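Local coordinates for protein beta-1,4-mannanase (Aplysia kurodai, PDB 3VUP) that hydrolyses beta-1,4-mannan, probably as a digestive enzyme of the sea hare that cleaves the internal mannosidic linkages of dietary polysaccharide, at residues L18-F32 with G56-T70. Numbering follows the deposited sequence.
Sequences LSGGNLPWMSYAYDF and GNSMRLWIHIQGETT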
loop_
_atom_site.group_PDB
_atom_site.type_symbol
_atom_site.label_atom_id
_atom_site.label_comp_id
_atom_site.label_asym_id
_atom_site.label_seq_id
_atom_site.Cartn_x
_atom_site.Cartn_y
_atom_site.Cartn_z
ATOM N N LEU A 18 -12.198 -6.693 0.317
ATOM C CA LEU A 18 -11.810 -5.473 -0.380
ATOM C C LEU A 18 -11.507 -5.778 -1.841
ATOM O O LEU A 18 -10.508 -6.424 -2.154
ATOM C CB LEU A 18 -10.596 -4.838 0.297
ATOM C CG LEU A 18 -10.768 -4.534 1.788
ATOM C CD1 LEU A 18 -9.474 -4.024 2.384
ATOM C CD2 LEU A 18 -11.869 -3.520 2.004
ATOM N N SER A 19 -12.371 -5.314 -2.735
ATOM C CA SER A 19 -12.260 -5.622 -4.152
ATOM C C SER A 19 -12.133 -4.344 -4.963
ATOM O O SER A 19 -12.975 -3.449 -4.853
ATOM C CB SER A 19 -13.522 -6.353 -4.610
ATOM O OG SER A 19 -13.479 -6.558 -6.007
ATOM N N GLY A 20 -11.105 -4.239 -5.794
ATOM C CA GLY A 20 -10.985 -3.053 -6.609
ATOM C C GLY A 20 -9.672 -3.046 -7.342
ATOM O O GLY A 20 -9.246 -4.059 -7.910
ATOM N N GLY A 21 -9.011 -1.900 -7.333
ATOM C CA GLY A 21 -7.780 -1.785 -8.072
ATOM C C GLY A 21 -6.924 -0.613 -7.662
ATOM O O GLY A 21 -7.288 0.193 -6.797
ATOM N N ASN A 22 -5.764 -0.551 -8.301
ATOM C CA ASN A 22 -4.829 0.553 -8.188
ATOM C C ASN A 22 -5.094 1.531 -9.314
ATOM O O ASN A 22 -5.036 1.134 -10.480
ATOM C CB ASN A 22 -3.402 0.039 -8.371
ATOM C CG ASN A 22 -2.922 -0.808 -7.222
ATOM O OD1 ASN A 22 -2.215 -0.317 -6.352
ATOM N ND2 ASN A 22 -3.263 -2.099 -7.232
ATOM N N LEU A 23 -5.358 2.789 -8.978
ATOM C CA LEU A 23 -5.600 3.811 -9.990
ATOM C C LEU A 23 -4.585 3.781 -11.154
ATOM O O LEU A 23 -4.999 3.663 -12.301
ATOM C CB LEU A 23 -5.698 5.191 -9.334
ATOM C CG LEU A 23 -6.013 6.358 -10.262
ATOM C CD1 LEU A 23 -7.421 6.218 -10.819
ATOM C CD2 LEU A 23 -5.847 7.674 -9.519
ATOM N N PRO A 24 -3.264 3.860 -10.877
ATOM C CA PRO A 24 -2.587 4.044 -9.587
ATOM C C PRO A 24 -2.238 5.506 -9.324
ATOM O O PRO A 24 -1.813 5.848 -8.221
ATOM C CB PRO A 24 -1.313 3.215 -9.745
ATOM C CG PRO A 24 -1.120 3.021 -11.217
ATOM C CD PRO A 24 -2.281 3.629 -11.952
ATOM N N TRP A 25 -2.418 6.333 -10.350
ATOM C CA TRP A 25 -2.172 7.767 -10.326
ATOM C C TRP A 25 -2.851 8.296 -11.578
ATOM O O TRP A 25 -3.274 7.520 -12.438
ATOM C CB TRP A 25 -0.663 8.079 -10.376
ATOM C CG TRP A 25 0.060 7.345 -11.451
ATOM C CD1 TRP A 25 0.008 7.583 -12.799
ATOM C CD2 TRP A 25 0.908 6.208 -11.275
ATOM N NE1 TRP A 25 0.782 6.666 -13.470
ATOM C CE2 TRP A 25 1.348 5.813 -12.557
ATOM C CE3 TRP A 25 1.349 5.490 -10.158
ATOM C CZ2 TRP A 25 2.208 4.730 -12.750
ATOM C CZ3 TRP A 25 2.199 4.411 -10.352
ATOM C CH2 TRP A 25 2.615 4.040 -11.640
ATOM N N MET A 26 -2.939 9.614 -11.688
ATOM C CA MET A 26 -3.365 10.229 -12.936
ATOM C C MET A 26 -2.149 10.867 -13.603
ATOM O O MET A 26 -1.737 10.448 -14.689
ATOM C CB MET A 26 -4.492 11.232 -12.709
ATOM C CG MET A 26 -5.088 11.776 -14.008
ATOM S SD MET A 26 -5.644 10.524 -15.184
ATOM C CE MET A 26 -6.828 9.630 -14.170
ATOM N N SER A 27 -1.569 11.863 -12.937
ATOM C CA SER A 27 -0.256 12.387 -13.293
ATOM C C SER A 27 0.719 11.909 -12.222
ATOM O O SER A 27 0.665 12.371 -11.082
ATOM C CB SER A 27 -0.291 13.913 -13.340
ATOM O OG SER A 27 -1.213 14.353 -14.323
ATOM N N TYR A 28 1.582 10.965 -12.584
ATOM C CA TYR A 28 2.501 10.317 -11.643
ATOM C C TYR A 28 3.212 11.322 -10.743
ATOM O O TYR A 28 3.957 12.170 -11.229
ATOM C CB TYR A 28 3.526 9.503 -12.429
ATOM C CG TYR A 28 4.578 8.757 -11.631
ATOM C CD1 TYR A 28 4.372 7.444 -11.223
ATOM C CD2 TYR A 28 5.808 9.334 -11.355
ATOM C CE1 TYR A 28 5.343 6.740 -10.524
ATOM C CE2 TYR A 28 6.794 8.637 -10.657
ATOM C CZ TYR A 28 6.559 7.333 -10.248
ATOM O OH TYR A 28 7.525 6.617 -9.560
ATOM N N ALA A 29 2.958 11.215 -9.438
ATOM C CA ALA A 29 3.590 12.040 -8.396
ATOM C C ALA A 29 3.193 13.507 -8.443
ATOM O O ALA A 29 3.772 14.322 -7.724
ATOM C CB ALA A 29 5.115 11.900 -8.421
ATOM N N TYR A 30 2.212 13.820 -9.288
ATOM C CA TYR A 30 1.761 15.181 -9.561
ATOM C C TYR A 30 0.248 15.297 -9.420
ATOM O O TYR A 30 -0.385 16.073 -10.136
ATOM C CB TYR A 30 2.152 15.577 -10.990
ATOM C CG TYR A 30 3.469 16.273 -11.059
ATOM C CD1 TYR A 30 4.644 15.582 -10.845
ATOM C CD2 TYR A 30 3.537 17.633 -11.328
ATOM C CE1 TYR A 30 5.858 16.228 -10.889
ATOM C CE2 TYR A 30 4.733 18.286 -11.373
ATOM C CZ TYR A 30 5.897 17.583 -11.159
ATOM O OH TYR A 30 7.087 18.266 -11.205
ATOM N N ASP A 31 -0.331 14.528 -8.504
ATOM C CA ASP A 31 -1.781 14.471 -8.349
ATOM C C ASP A 31 -2.308 15.257 -7.150
ATOM O O ASP A 31 -3.480 15.608 -7.118
ATOM C CB ASP A 31 -2.247 13.020 -8.199
ATOM C CG ASP A 31 -2.240 12.243 -9.503
ATOM O OD1 ASP A 31 -2.577 12.828 -10.558
ATOM O OD2 ASP A 31 -1.948 11.023 -9.452
ATOM N N PHE A 32 -1.446 15.492 -6.160
ATOM C CA PHE A 32 -1.852 16.072 -4.882
ATOM C C PHE A 32 -0.936 17.198 -4.464
ATOM O O PHE A 32 0.268 17.130 -4.677
ATOM C CB PHE A 32 -1.912 14.989 -3.804
ATOM C CG PHE A 32 -2.972 13.982 -4.075
ATOM C CD1 PHE A 32 -4.288 14.253 -3.742
ATOM C CD2 PHE A 32 -2.680 12.812 -4.756
ATOM C CE1 PHE A 32 -5.287 13.365 -4.047
ATOM C CE2 PHE A 32 -3.683 11.917 -5.069
ATOM C CZ PHE A 32 -4.985 12.191 -4.704
ATOM N N GLY A 56 -16.689 -2.475 -7.564
ATOM C CA GLY A 56 -15.550 -2.368 -6.677
ATOM C C GLY A 56 -15.898 -1.568 -5.440
ATOM O O GLY A 56 -16.822 -0.751 -5.457
ATOM N N ASN A 57 -15.133 -1.789 -4.374
ATOM C CA ASN A 57 -15.282 -1.020 -3.144
ATOM C C ASN A 57 -13.977 -0.395 -2.655
ATOM O O ASN A 57 -13.977 0.221 -1.594
ATOM C CB ASN A 57 -15.917 -1.856 -2.019
ATOM C CG ASN A 57 -15.042 -3.011 -1.570
ATOM O OD1 ASN A 57 -13.833 -3.046 -1.822
ATOM N ND2 ASN A 57 -15.654 -3.966 -0.892
ATOM N N SER A 58 -12.879 -0.541 -3.402
ATOM C CA SER A 58 -11.527 -0.192 -2.922
ATOM C C SER A 58 -10.675 0.411 -4.025
ATOM O O SER A 58 -10.614 -0.182 -5.104
ATOM C CB SER A 58 -10.787 -1.461 -2.489
ATOM O OG SER A 58 -11.251 -1.967 -1.260
ATOM N N MET A 59 -9.972 1.506 -3.745
ATOM C CA MET A 59 -9.018 2.107 -4.674
ATOM C C MET A 59 -7.694 2.383 -3.952
ATOM O O MET A 59 -7.702 3.105 -2.951
ATOM C CB MET A 59 -9.583 3.433 -5.197
ATOM C CG MET A 59 -8.726 4.144 -6.234
ATOM S SD MET A 59 -8.860 3.478 -7.900
ATOM C CE MET A 59 -10.325 4.318 -8.505
ATOM N N ARG A 60 -6.587 1.853 -4.468
ATOM C CA ARG A 60 -5.254 2.228 -4.012
ATOM C C ARG A 60 -4.721 3.256 -5.007
ATOM O O ARG A 60 -4.861 3.083 -6.217
ATOM C CB ARG A 60 -4.348 0.999 -3.968
ATOM C CG ARG A 60 -2.897 1.286 -3.557
ATOM C CD ARG A 60 -2.200 -0.012 -3.253
ATOM N NE ARG A 60 -0.801 0.055 -2.833
ATOM C CZ ARG A 60 0.242 -0.315 -3.574
ATOM N NH1 ARG A 60 0.101 -0.645 -4.854
ATOM N NH2 ARG A 60 1.449 -0.335 -3.022
ATOM N N LEU A 61 -4.130 4.337 -4.508
ATOM C CA LEU A 61 -3.539 5.349 -5.383
ATOM C C LEU A 61 -2.366 5.992 -4.662
ATOM O O LEU A 61 -2.301 5.997 -3.429
ATOM C CB LEU A 61 -4.561 6.392 -5.848
ATOM C CG LEU A 61 -4.966 7.523 -4.898
ATOM C CD1 LEU A 61 -5.850 8.512 -5.636
ATOM C CD2 LEU A 61 -5.688 7.001 -3.671
ATOM N N TRP A 62 -1.421 6.494 -5.442
ATOM C CA TRP A 62 -0.124 6.867 -4.909
ATOM C C TRP A 62 -0.005 8.374 -4.753
ATOM O O TRP A 62 -0.443 9.137 -5.618
ATOM C CB TRP A 62 0.987 6.348 -5.807
ATOM C CG TRP A 62 1.076 4.848 -5.956
ATOM C CD1 TRP A 62 0.159 3.892 -5.611
ATOM C CD2 TRP A 62 2.167 4.157 -6.543
ATOM N NE1 TRP A 62 0.639 2.637 -5.929
ATOM C CE2 TRP A 62 1.874 2.780 -6.512
ATOM C CE3 TRP A 62 3.389 4.573 -7.078
ATOM C CZ2 TRP A 62 2.756 1.817 -7.019
ATOM C CZ3 TRP A 62 4.254 3.634 -7.573
ATOM C CH2 TRP A 62 3.934 2.268 -7.551
ATOM N N ILE A 63 0.611 8.787 -3.646
ATOM C CA ILE A 63 0.628 10.184 -3.230
ATOM C C ILE A 63 2.001 10.833 -3.437
ATOM O O ILE A 63 2.229 11.442 -4.479
ATOM C CB ILE A 63 0.136 10.349 -1.763
ATOM C CG1 ILE A 63 -1.169 9.557 -1.525
ATOM C CG2 ILE A 63 -0.024 11.819 -1.423
ATOM C CD1 ILE A 63 -2.325 9.941 -2.421
ATOM N N HIS A 64 2.918 10.713 -2.474
ATOM C CA HIS A 64 4.209 11.406 -2.593
ATOM C C HIS A 64 5.126 10.749 -3.624
ATOM O O HIS A 64 5.859 11.434 -4.351
ATOM C CB HIS A 64 4.985 11.444 -1.271
ATOM C CG HIS A 64 4.216 11.930 -0.075
ATOM N ND1 HIS A 64 3.438 13.070 -0.071
ATOM C CD2 HIS A 64 4.194 11.458 1.193
ATOM C CE1 HIS A 64 2.939 13.253 1.141
ATOM N NE2 HIS A 64 3.390 12.293 1.928
ATOM N N ILE A 65 5.124 9.415 -3.627
ATOM C CA ILE A 65 5.949 8.585 -4.501
ATOM C C ILE A 65 7.419 8.708 -4.090
ATOM O O ILE A 65 7.838 8.028 -3.151
ATOM C CB ILE A 65 5.631 8.798 -5.998
ATOM C CG1 ILE A 65 4.110 8.668 -6.188
ATOM C CG2 ILE A 65 6.354 7.780 -6.843
ATOM C CD1 ILE A 65 3.654 8.517 -7.614
ATOM N N GLN A 66 8.194 9.578 -4.734
ATOM C CA GLN A 66 9.552 9.828 -4.254
ATOM C C GLN A 66 9.801 11.306 -3.956
ATOM O O GLN A 66 10.933 11.776 -3.967
ATOM C CB GLN A 66 10.598 9.231 -5.203
ATOM C CG GLN A 66 10.419 7.723 -5.301
ATOM C CD GLN A 66 11.526 6.998 -6.034
ATOM O OE1 GLN A 66 12.013 7.452 -7.077
ATOM N NE2 GLN A 66 11.915 5.832 -5.508
ATOM N N GLY A 67 8.732 12.028 -3.641
ATOM C CA GLY A 67 8.851 13.412 -3.223
ATOM C C GLY A 67 8.966 14.409 -4.356
ATOM O O GLY A 67 9.481 15.507 -4.159
ATOM N N GLU A 68 8.471 14.031 -5.532
ATOM C CA GLU A 68 8.515 14.906 -6.702
ATOM C C GLU A 68 7.831 16.252 -6.455
ATOM O O GLU A 68 8.349 17.302 -6.855
ATOM C CB GLU A 68 7.881 14.211 -7.902
ATOM C CG GLU A 68 8.711 13.095 -8.530
ATOM C CD GLU A 68 8.664 11.748 -7.815
ATOM O OE1 GLU A 68 9.314 10.827 -8.354
ATOM O OE2 GLU A 68 8.011 11.595 -6.751
ATOM N N THR A 69 6.663 16.220 -5.808
ATOM C CA THR A 69 5.930 17.452 -5.514
ATOM C C THR A 69 5.417 17.572 -4.082
ATOM O O THR A 69 5.287 18.675 -3.578
ATOM C CB THR A 69 4.767 17.712 -6.491
ATOM O OG1 THR A 69 3.800 16.663 -6.388
ATOM C CG2 THR A 69 5.267 17.811 -7.914
ATOM N N THR A 70 5.106 16.452 -3.435
ATOM C CA THR A 70 4.813 16.478 -2.004
ATOM C C THR A 70 5.609 15.380 -1.314
ATOM O O THR A 70 5.986 14.404 -1.946
ATOM C CB THR A 70 3.312 16.306 -1.667
ATOM O OG1 THR A 70 2.871 14.999 -2.058
ATOM C CG2 THR A 70 2.452 17.393 -2.306
HETATM O O HOH W 1 9.434 8.131 -8.502
HETATM O O HOH W 2 0.519 10.486 -8.081
HETATM O O HOH W 3 5.078 13.965 -5.195
HETATM O O HOH W 4 -2.843 9.299 -7.308
HETATM O O HOH W 5 0.796 13.164 -6.227
HETATM O O HOH W 6 2.093 15.141 -4.659
#
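Asn22 and Arg60 lie side by side at adjoining positions of parallel strands 18-22 and 58-62, where NH1 of Arg60 donates to OD1 of Asn22 at 2.8 Å, the acceptor staying close to the guanidinium plane. Arg60 reaches this oxygen with CG anti to its backbone N (chi1 177°) and an extended chain; its salt bridges to Asp158 and Glu293 probably help fix the guanidinium. One face of that group is met by NE1 of Trp62, whose side chain also lies near a Tris molecule, probably from the crystallisation liquor. The indole of Trp62 in turn takes the edge of Trp25 on its face, CZ3 of Trp25 standing 3.5 Å from CE3 of Trp62 in a T-shaped pair with planes 69° apart. Further along, CD1 of Ile65 lies over the Tyr28 ring, and CG2 of Thr69 sits over the centre of the Tyr30 ring while OG1 of Thr69 donates to Ala29 O at 2.7 Å. Waters bridge the loops, one joining Ala29 N, Asp31 OD2 and Trp62 O. At the strand starts, OD1 of Asn57 accepts from Ser19 N (2.8 Å) and Ser58 OG, which approach from opposite faces of the amide. A leucine at Asn57 would probably leave Ser19 N and Ser58 OG without this shared acceptor. Helix 36-53 links the strands, making this the first beta-alpha-beta crossover of the TIM barrel.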